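Local structure of Alpha/beta hydrolase fold protein (Ochrobactrum, 4G9E) at residues Arg162-Glu167 with Glu219-Leu224; Asn4-Glu9 with Ile15-Ser20. The protein acts as an N-acyl homoserine lactonase of the alpha/beta-hydrolase fold, probably opening the lactone ring of quorum-sensing signals by hydrolysis of its ester bond. All blocks are in the same frame, centred on the assembly; numbering follows the deposited sequence. Where two conformers were deposited one is given.

Interaction 1: Arg162-Glu167 with Glu219-Leu224. With C4L (N-butanoyl-L-homoserine), chain C.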
loop_
_atom_site.group_PDB
_atom_site.type_symbol
_atom_site.label_atom_id
_atom_site.label_comp_id
_atom_site.label_asym_id
_atom_site.label_seq_id
_atom_site.Cartn_x
_atom_site.Cartn_y
_atom_site.Cartn_z
ATOM N N ARG A 162 -11.451 7.542 -9.928
ATOM C CA ARG A 162 -12.082 8.548 -9.085
ATOM C C ARG A 162 -12.367 8.014 -7.683
ATOM O O ARG A 162 -12.147 8.708 -6.698
ATOM C CB ARG A 162 -13.356 9.085 -9.739
ATOM C CG ARG A 162 -13.087 9.975 -10.940
ATOM C CD ARG A 162 -14.357 10.647 -11.424
ATOM N NE ARG A 162 -14.115 11.517 -12.576
ATOM C CZ ARG A 162 -13.661 12.762 -12.501
ATOM N NH1 ARG A 162 -13.402 13.303 -11.320
ATOM N NH2 ARG A 162 -13.468 13.471 -13.608
ATOM N N SER A 163 -12.852 6.781 -7.591
ATOM C CA SER A 163 -13.215 6.227 -6.290
ATOM C C SER A 163 -11.992 5.868 -5.442
ATOM O O SER A 163 -11.990 6.073 -4.232
ATOM C CB SER A 163 -14.135 5.016 -6.448
ATOM O OG SER A 163 -13.514 4.002 -7.214
ATOM N N THR A 164 -10.950 5.336 -6.070
ATOM C CA THR A 164 -9.746 4.991 -5.318
ATOM C C THR A 164 -8.940 6.213 -4.892
ATOM O O THR A 164 -8.378 6.227 -3.800
ATOM C CB THR A 164 -8.812 4.011 -6.069
ATOM O OG1 THR A 164 -8.412 4.578 -7.323
ATOM C CG2 THR A 164 -9.478 2.657 -6.271
ATOM N N CYS A 165 -8.883 7.238 -5.736
ATOM C CA CYS A 165 -7.978 8.357 -5.482
ATOM C C CYS A 165 -8.632 9.538 -4.785
ATOM O O CYS A 165 -7.952 10.321 -4.129
ATOM C CB CYS A 165 -7.308 8.814 -6.776
ATOM S SG CYS A 165 -6.216 7.579 -7.481
ATOM N N GLY A 166 -9.945 9.661 -4.925
ATOM C CA GLY A 166 -10.672 10.736 -4.280
ATOM C C GLY A 166 -10.320 12.116 -4.802
ATOM O O GLY A 166 -9.684 12.273 -5.849
ATOM N N GLU A 167 -10.743 13.133 -4.062
ATOM C CA GLU A 167 -10.500 14.521 -4.443
ATOM C C GLU A 167 -9.106 14.956 -4.031
ATOM O O GLU A 167 -8.691 14.700 -2.906
ATOM C CB GLU A 167 -11.508 15.443 -3.755
ATOM C CG GLU A 167 -12.953 15.188 -4.112
ATOM C CD GLU A 167 -13.252 15.447 -5.573
ATOM O OE1 GLU A 167 -12.440 16.116 -6.252
ATOM O OE2 GLU A 167 -14.309 14.980 -6.043
ATOM N N GLU A 219 -14.371 6.447 3.760
ATOM C CA GLU A 219 -13.909 5.265 3.033
ATOM C C GLU A 219 -15.040 4.608 2.251
ATOM O O GLU A 219 -16.015 4.157 2.849
ATOM C CB GLU A 219 -13.349 4.247 4.025
ATOM C CG GLU A 219 -11.863 4.025 3.920
ATOM C CD GLU A 219 -11.449 3.379 2.606
ATOM O OE1 GLU A 219 -10.233 3.361 2.327
ATOM O OE2 GLU A 219 -12.320 2.888 1.856
ATOM N N PRO A 220 -14.914 4.535 0.914
ATOM C CA PRO A 220 -15.945 3.877 0.099
ATOM C C PRO A 220 -15.729 2.373 -0.067
ATOM O O PRO A 220 -16.647 1.692 -0.529
ATOM C CB PRO A 220 -15.794 4.566 -1.257
ATOM C CG PRO A 220 -14.347 4.923 -1.322
ATOM C CD PRO A 220 -13.935 5.265 0.086
ATOM N N PHE A 221 -14.547 1.875 0.286
ATOM C CA PHE A 221 -14.210 0.468 0.070
ATOM C C PHE A 221 -14.112 -0.330 1.359
ATOM O O PHE A 221 -14.422 -1.517 1.381
ATOM C CB PHE A 221 -12.877 0.334 -0.673
ATOM C CG PHE A 221 -12.897 0.878 -2.065
ATOM C CD1 PHE A 221 -13.563 0.209 -3.076
ATOM C CD2 PHE A 221 -12.229 2.042 -2.374
ATOM C CE1 PHE A 221 -13.578 0.711 -4.367
ATOM C CE2 PHE A 221 -12.243 2.547 -3.659
ATOM C CZ PHE A 221 -12.916 1.885 -4.656
ATOM N N VAL A 222 -13.654 0.313 2.425
ATOM C CA VAL A 222 -13.330 -0.394 3.658
ATOM C C VAL A 222 -14.363 -0.160 4.748
ATOM O O VAL A 222 -14.778 0.969 4.983
ATOM C CB VAL A 222 -11.950 0.027 4.182
ATOM C CG1 VAL A 222 -11.608 -0.725 5.455
ATOM C CG2 VAL A 222 -10.893 -0.221 3.117
ATOM N N GLU A 223 -14.779 -1.238 5.404
ATOM C CA GLU A 223 -15.682 -1.137 6.546
ATOM C C GLU A 223 -14.915 -0.724 7.795
ATOM O O GLU A 223 -14.223 -1.543 8.399
ATOM C CB GLU A 223 -16.384 -2.469 6.790
ATOM C CG GLU A 223 -17.309 -2.873 5.674
ATOM C CD GLU A 223 -18.640 -2.140 5.692
ATOM O OE1 GLU A 223 -18.765 -1.069 6.333
ATOM O OE2 GLU A 223 -19.572 -2.653 5.050
ATOM N N LEU A 224 -15.033 0.539 8.187
ATOM C CA LEU A 224 -14.273 1.035 9.327
ATOM C C LEU A 224 -14.680 0.358 10.633
ATOM O O LEU A 224 -13.855 0.209 11.537
ATOM C CB LEU A 224 -14.393 2.555 9.441
ATOM C CG LEU A 224 -13.856 3.314 8.229
ATOM C CD1 LEU A 224 -13.972 4.808 8.458
ATOM C CD2 LEU A 224 -12.414 2.923 7.946
HETATM O O1 C4L C . -7.238 0.497 -3.792
HETATM C C4 C4L C . -6.959 -0.726 -3.742
HETATM O O2 C4L C . -5.788 -1.165 -3.743
HETATM C C3 C4L C . -8.082 -1.736 -3.704
HETATM C C2 C4L C . -9.361 -1.130 -3.111
HETATM C C1 C4L C . -10.603 -1.921 -3.490
HETATM O O3 C4L C . -10.907 -1.725 -4.880
HETATM N N1 C4L C . -7.738 -2.923 -2.915
HETATM C C5 C4L C . -7.440 -4.098 -3.478
HETATM O O4 C4L C . -7.445 -4.287 -4.688
HETATM C C6 C4L C . -7.103 -5.235 -2.541
HETATM C C7 C4L C . -7.889 -6.477 -2.951
HETATM C C8 C4L C . -9.393 -6.295 -2.793
#

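Interaction 2: Asn4-Glu9 with Ile15-Ser20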
loop_
_atom_site.group_PDB
_atom_site.type_symbol
_atom_site.label_atom_id
_atom_site.label_comp_id
_atom_site.label_asym_id
_atom_site.label_seq_id
_atom_site.Cartn_x
_atom_site.Cartn_y
_atom_site.Cartn_z
ATOM N N ASN A 4 14.613 11.325 -7.150
ATOM C CA ASN A 4 15.477 10.503 -7.976
ATOM C C ASN A 4 14.751 9.263 -8.461
ATOM O O ASN A 4 14.282 8.452 -7.664
ATOM C CB ASN A 4 16.754 10.155 -7.219
ATOM C CG ASN A 4 17.650 11.366 -7.023
ATOM O OD1 ASN A 4 17.925 12.108 -7.970
ATOM N ND2 ASN A 4 18.087 11.588 -5.789
ATOM N N TYR A 5 14.647 9.152 -9.780
ATOM C CA TYR A 5 13.981 8.039 -10.431
ATOM C C TYR A 5 15.025 7.097 -11.002
ATOM O O TYR A 5 15.988 7.531 -11.634
ATOM C CB TYR A 5 13.091 8.556 -11.561
ATOM C CG TYR A 5 12.453 7.460 -12.380
ATOM C CD1 TYR A 5 11.184 6.992 -12.072
ATOM C CD2 TYR A 5 13.121 6.888 -13.455
ATOM C CE1 TYR A 5 10.593 5.990 -12.811
ATOM C CE2 TYR A 5 12.539 5.880 -14.200
ATOM C CZ TYR A 5 11.275 5.437 -13.873
ATOM O OH TYR A 5 10.688 4.436 -14.610
ATOM N N HIS A 6 14.836 5.804 -10.783
ATOM C CA HIS A 6 15.703 4.829 -11.423
ATOM C C HIS A 6 15.000 3.485 -11.528
ATOM O O HIS A 6 13.972 3.272 -10.901
ATOM C CB HIS A 6 17.064 4.739 -10.715
ATOM C CG HIS A 6 16.994 4.240 -9.304
ATOM N ND1 HIS A 6 16.407 4.955 -8.281
ATOM C CD2 HIS A 6 17.468 3.102 -8.743
ATOM C CE1 HIS A 6 16.508 4.270 -7.156
ATOM N NE2 HIS A 6 17.150 3.144 -7.409
ATOM N N GLU A 7 15.536 2.593 -12.351
ATOM C CA GLU A 7 14.896 1.309 -12.593
ATOM C C GLU A 7 15.798 0.159 -12.179
ATOM O O GLU A 7 17.015 0.212 -12.355
ATOM C CB GLU A 7 14.486 1.195 -14.064
ATOM C CG GLU A 7 13.428 2.221 -14.438
ATOM C CD GLU A 7 13.229 2.370 -15.927
ATOM O OE1 GLU A 7 14.018 1.796 -16.710
ATOM O OE2 GLU A 7 12.270 3.071 -16.315
ATOM N N LEU A 8 15.182 -0.866 -11.601
ATOM C CA LEU A 8 15.893 -2.056 -11.159
ATOM C C LEU A 8 15.511 -3.251 -12.013
ATOM O O LEU A 8 14.336 -3.473 -12.288
ATOM C CB LEU A 8 15.538 -2.374 -9.711
ATOM C CG LEU A 8 15.898 -1.341 -8.645
ATOM C CD1 LEU A 8 15.386 -1.791 -7.282
ATOM C CD2 LEU A 8 17.403 -1.104 -8.611
ATOM N N GLU A 9 16.509 -4.026 -12.419
ATOM C CA GLU A 9 16.252 -5.297 -13.073
ATOM C C GLU A 9 16.093 -6.363 -11.998
ATOM O O GLU A 9 17.061 -6.744 -11.338
ATOM C CB GLU A 9 17.391 -5.658 -14.030
ATOM C CG GLU A 9 17.478 -4.762 -15.255
ATOM C CD GLU A 9 16.287 -4.916 -16.190
ATOM O OE1 GLU A 9 15.508 -5.879 -16.020
ATOM O OE2 GLU A 9 16.133 -4.071 -17.098
ATOM N N ILE A 15 11.633 -2.849 -12.429
ATOM C CA ILE A 15 10.804 -2.110 -11.490
ATOM C C ILE A 15 11.271 -0.666 -11.344
ATOM O O ILE A 15 12.445 -0.390 -11.085
ATOM C CB ILE A 15 10.729 -2.823 -10.121
ATOM C CG1 ILE A 15 9.988 -4.155 -10.279
ATOM C CG2 ILE A 15 10.041 -1.937 -9.087
ATOM C CD1 ILE A 15 9.910 -4.974 -9.014
ATOM N N ALA A 16 10.332 0.253 -11.540
ATOM C CA ALA A 16 10.601 1.676 -11.402
ATOM C C ALA A 16 10.603 2.060 -9.926
ATOM O O ALA A 16 9.743 1.614 -9.162
ATOM C CB ALA A 16 9.554 2.471 -12.149
ATOM N N VAL A 17 11.560 2.898 -9.531
ATOM C CA VAL A 17 11.707 3.329 -8.144
ATOM C C VAL A 17 11.895 4.841 -8.074
ATOM O O VAL A 17 12.726 5.397 -8.785
ATOM C CB VAL A 17 12.932 2.663 -7.477
ATOM C CG1 VAL A 17 13.062 3.111 -6.032
ATOM C CG2 VAL A 17 12.829 1.145 -7.556
ATOM N N ARG A 18 11.111 5.498 -7.224
ATOM C CA ARG A 18 11.278 6.922 -6.948
ATOM C C ARG A 18 11.791 7.055 -5.534
ATOM O O ARG A 18 11.278 6.399 -4.634
ATOM C CB ARG A 18 9.937 7.643 -7.032
ATOM C CG ARG A 18 9.299 7.595 -8.388
ATOM C CD ARG A 18 7.833 7.977 -8.316
ATOM N NE ARG A 18 7.163 7.601 -9.551
ATOM C CZ ARG A 18 6.755 6.366 -9.826
ATOM N NH1 ARG A 18 6.937 5.388 -8.947
ATOM N NH2 ARG A 18 6.163 6.107 -10.984
ATOM N N GLU A 19 12.784 7.914 -5.334
ATOM C CA GLU A 19 13.304 8.155 -3.996
ATOM C C GLU A 19 13.455 9.643 -3.744
ATOM O O GLU A 19 13.930 10.393 -4.602
ATOM C CB GLU A 19 14.669 7.497 -3.798
ATOM C CG GLU A 19 14.667 5.996 -3.960
ATOM C CD GLU A 19 16.011 5.370 -3.649
ATOM O OE1 GLU A 19 16.597 5.703 -2.601
ATOM O OE2 GLU A 19 16.487 4.547 -4.454
ATOM N N SER A 20 13.060 10.073 -2.554
ATOM C CA SER A 20 13.371 11.425 -2.121
ATOM C C SER A 20 14.830 11.492 -1.657
ATOM O O SER A 20 15.501 10.465 -1.530
ATOM C CB SER A 20 12.439 11.852 -0.991
ATOM O OG SER A 20 12.797 11.220 0.226
HETATM O O HOH W 1 17.511 9.898 -3.601
#

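Interaction 1: Arg162-Glu167 with Glu219-Leu224
Phe221 points its ring at Ser163 and Thr164 at the end of helix 154-165, closing one wall of the ligand pocket in this alpha/beta-hydrolase fold. Ser163 OG lies near the ring plane at the edge, 3.4 Å from Phe221 CZ; this small side chain lets the rim come close, while the hydroxyl is hydrogen-bonded back to Ser159 O, in the preceding helical turn. Thr164 meets the ring obliquely, its methyl CG2 3.8 Å from Phe221 CE2, and its hydroxyl is likewise spent on Tyr160 O. With CG anti to the carbonyl carbon (chi1 -65°), Phe221 presents one face to N-butanoyl-L-homoserine, whose O3 sits above the rim, 3.7 Å from Phe221 CE1. Were this an alanine, a gap would probably open beside the ligand's hydroxyl end, and Ser163 and Thr164 would lose their aromatic neighbour. Pro220 adds a lesser touch, CG against Ser163 O. Glu219, whose OE1 bonds His248 ND1 in what is probably the catalytic triad, also grips this loop: its OE2 accepts hydrogen bonds from Phe221 N at 2.9 Å, nearly along the C-O axis, and from Val222 N at 3.0 Å, from above the carboxylate plane.

Interaction 2: Asn4-Glu9 with Ile15-Ser20
Asn4 to Leu8 pair with Glu19 back to Ile15 as the two arms of an antiparallel beta hairpin. Backbone bonds come in three reciprocal pairs, Asn4 with Glu19, His6 with Val17 and Leu8 with Ile15; the straightest is Leu8 N to Ile15 O, 2.8 Å at 168°. Between them, at the non-hydrogen-bonded pairs, weaker CA-H...O contacts fill in, such as Glu7 CA to Ile15 O at 3.3 Å. Apolar packing divides between the faces. On one, beta-branched Val17 sets CB over the His6 ring in a CH-pi contact, 4.2 Å from its centroid, and CG2 3.9 Å from Leu8 CD1. On the other, Tyr5, with CG anti to the backbone N (chi1 175°), runs diagonally past Ala16, whose small CB lies 3.7 Å from Tyr5 CE1, while Arg18 CG comes to the ring edge. Among polar side chains, Tyr5 OH gives a 2.7 Å hydrogen bond to Glu7 OE2, which receives it on its anti lone pair, and a water links Asn4 ND2 to Ser20 O. Arg18 and Glu19 form salt bridges outside the hairpin, to Asp58 and Arg53. Strand 4-10 forms one edge of the sheet; strand 13-19 joins it to strand 52-57, and helix 77-91 packs on Leu8 and Ile15 through Val87.

How the interactions relate
The two contacts lie on opposite sides of the chain's centre, their own centres 28 Å apart and their nearest atoms about 13 Å apart, so neither touches the other. Interaction 1 lines the ligand pocket: it brings a helix lying between strands 120-124 and 211-216 in the chain against the loop after strand 211-216, beside the bound N-butanoyl-L-homoserine, which is also held by Asn33, Leu103, Tyr160 and His248. Interaction 2 builds one edge of the central sheet, adding antiparallel strands to a mostly parallel sheet. One joins loop and helix through side chains around a ligand, the other joins neighbouring strands mainly through backbone bonds.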